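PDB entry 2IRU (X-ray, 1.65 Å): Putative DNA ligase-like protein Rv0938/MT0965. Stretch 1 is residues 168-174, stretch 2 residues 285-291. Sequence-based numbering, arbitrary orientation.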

# COMPACT_ATOMS: atom_id res chain seq x y z
N LEU A 168 -19.23 8.32 -0.71
CA LEU A 168 -17.84 7.98 -0.43
C LEU A 168 -16.94 8.69 -1.43
O LEU A 168 -17.36 9.02 -2.55
N VAL A 169 -15.71 8.96 -0.99
CA VAL A 169 -14.72 9.68 -1.78
C VAL A 169 -13.58 8.70 -2.08
O VAL A 169 -13.22 7.91 -1.23
N THR A 170 -13.02 8.77 -3.28
CA THR A 170 -12.00 7.83 -3.72
C THR A 170 -10.68 8.52 -4.07
O THR A 170 -10.69 9.59 -4.70
N PHE A 171 -9.58 7.89 -3.67
CA PHE A 171 -8.24 8.44 -3.89
C PHE A 171 -7.43 7.49 -4.76
O PHE A 171 -7.26 6.31 -4.40
N PRO A 172 -6.85 8.01 -5.85
CA PRO A 172 -6.01 7.10 -6.62
C PRO A 172 -4.54 7.09 -6.21
O PRO A 172 -4.00 8.10 -5.80
N VAL A 173 -3.94 5.92 -6.35
CA VAL A 173 -2.54 5.74 -6.01
C VAL A 173 -1.94 4.81 -7.06
O VAL A 173 -2.31 3.62 -7.14
N THR A 174 -1.04 5.33 -7.90
CA THR A 174 -0.40 4.46 -8.89
C THR A 174 0.52 3.53 -8.08
O THR A 174 1.22 4.00 -7.20
N ASP A 285 0.33 16.03 1.33
CA ASP A 285 -0.20 14.67 1.17
C ASP A 285 -1.58 14.70 0.47
O ASP A 285 -2.56 15.22 1.02
N LEU A 286 -1.64 14.14 -0.74
CA LEU A 286 -2.92 14.05 -1.47
C LEU A 286 -3.91 13.08 -0.78
O LEU A 286 -5.13 13.18 -1.01
N LEU A 287 -3.38 12.21 0.08
CA LEU A 287 -4.19 11.28 0.87
C LEU A 287 -4.52 11.82 2.30
O LEU A 287 -4.97 11.06 3.16
N GLU A 288 -4.30 13.11 2.54
CA GLU A 288 -4.54 13.68 3.88
C GLU A 288 -5.87 13.18 4.51
O GLU A 288 -5.92 12.83 5.70
N ARG A 289 -6.91 13.15 3.69
CA ARG A 289 -8.28 12.87 4.16
C ARG A 289 -8.60 11.38 4.29
O ARG A 289 -9.68 11.02 4.79
N LEU A 290 -7.70 10.52 3.83
CA LEU A 290 -7.98 9.07 3.84
C LEU A 290 -8.03 8.44 5.24
O LEU A 290 -8.86 7.57 5.50
N ASP A 291 -7.12 8.87 6.12
CA ASP A 291 -6.97 8.27 7.44
C ASP A 291 -7.04 9.27 8.58
O ASP A 291 -7.77 10.26 8.52

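Phe171 is the centre of this contact. Its CA-to-CB bond points toward the second stretch, and with chi1 near -59° (m) and chi2 near -94° the flat ring reaches into the turn region, where Leu286, Leu287, Arg289 and Leu290 offer it atoms. A large aromatic side chain suits this place because it can meet apolar and polar neighbours at once; CD1 of Phe171 lies 3.6 Å from O of Leu286. Leu287, in the m,t rotamer, leaves its backbone sideways, but its end comes nearer, so that CD2 lies 3.4 Å from CB of Phe171. Both methyls, CD1 and CD2 of Leu287, lie 4.1 Å from CG2 of Val173, a t rotamer. Leu290 (t,p) adds CD1 at 4.2 Å from CD2 of Phe171.

The CA-to-CB bond of Arg289 (m,t,m, chi4 157°) points toward the first stretch, and CE1 of Phe171 lies over one face of the guanidinium of Arg289, 3.4 Å from NH2. The long chain can reach the aromatic in a residue that remains exposed overall, and Val169 CG1 approaches NH1 of Arg289 at 4.3 Å.

No hydrogen bond crosses between the stretches. Within the second stretch, Leu287 N donates to OD1 of Asp285 at 2.9 Å, inside the type I turn from Asp285 to Glu288, where Glu288 N bonds to O of Asp285 at 3.1 Å; Asp285 is also bonded elsewhere in the structure.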

# COMPACT_ATOMS: atom_id res chain seq x y z
CB LEU A 168 -17.64 6.46 -0.47
CG LEU A 168 -18.39 5.60 0.55
CD1 LEU A 168 -18.15 4.12 0.22
CD2 LEU A 168 -17.99 5.92 2.00
CB VAL A 169 -14.18 10.92 -0.99
CG1 VAL A 169 -13.03 11.62 -1.72
CG2 VAL A 169 -15.33 11.93 -0.68
CB THR A 170 -12.55 7.04 -4.93
OG1 THR A 170 -13.85 6.52 -4.59
CG2 THR A 170 -11.65 5.87 -5.32
CB PHE A 171 -7.50 8.62 -2.54
CG PHE A 171 -8.22 9.53 -1.58
CD1 PHE A 171 -7.90 10.89 -1.53
CD2 PHE A 171 -9.22 9.03 -0.73
CE1 PHE A 171 -8.56 11.75 -0.65
CE2 PHE A 171 -9.89 9.89 0.15
CZ PHE A 171 -9.57 11.24 0.20
CB PRO A 172 -6.13 7.63 -8.06
CG PRO A 172 -6.47 9.11 -7.91
CD PRO A 172 -6.95 9.35 -6.48
CB VAL A 173 -2.35 5.09 -4.60
CG1 VAL A 173 -0.87 4.92 -4.33
CG2 VAL A 173 -2.99 5.95 -3.51
CB THR A 174 0.32 5.22 -10.02
OG1 THR A 174 1.13 6.29 -9.50
CG2 THR A 174 -0.74 5.79 -11.01
CB ASP A 285 -0.27 13.99 2.55
CG ASP A 285 -0.83 12.57 2.51
OD1 ASP A 285 -0.82 11.91 1.44
OD2 ASP A 285 -1.22 12.08 3.59
CB LEU A 286 -2.69 13.65 -2.95
CG LEU A 286 -1.85 14.60 -3.80
CD1 LEU A 286 -1.74 14.05 -5.23
CD2 LEU A 286 -2.42 16.03 -3.83
CB LEU A 287 -3.43 9.93 1.02
CG LEU A 287 -3.17 9.10 -0.23
CD1 LEU A 287 -2.54 7.77 0.17
CD2 LEU A 287 -4.48 8.87 -0.99
CB GLU A 288 -4.58 15.21 3.77
CG GLU A 288 -4.50 15.94 5.11
CD GLU A 288 -3.16 16.60 5.32
OE1 GLU A 288 -2.16 15.89 5.59
OE2 GLU A 288 -3.12 17.85 5.21
CB ARG A 289 -9.28 13.52 3.20
CG ARG A 289 -9.29 15.04 3.21
CD ARG A 289 -10.08 15.56 2.00
NE ARG A 289 -9.41 15.25 0.72
CZ ARG A 289 -10.02 15.19 -0.46
NH1 ARG A 289 -11.34 15.40 -0.56
NH2 ARG A 289 -9.32 14.91 -1.55
CB LEU A 290 -6.95 8.31 3.01
CG LEU A 290 -7.04 6.77 2.98
CD1 LEU A 290 -8.35 6.30 2.39
CD2 LEU A 290 -5.80 6.21 2.21
CB ASP A 291 -5.65 7.50 7.52
CG ASP A 291 -5.63 6.24 6.63
OD1 ASP A 291 -6.33 5.26 6.99
OD2 ASP A 291 -4.91 6.24 5.60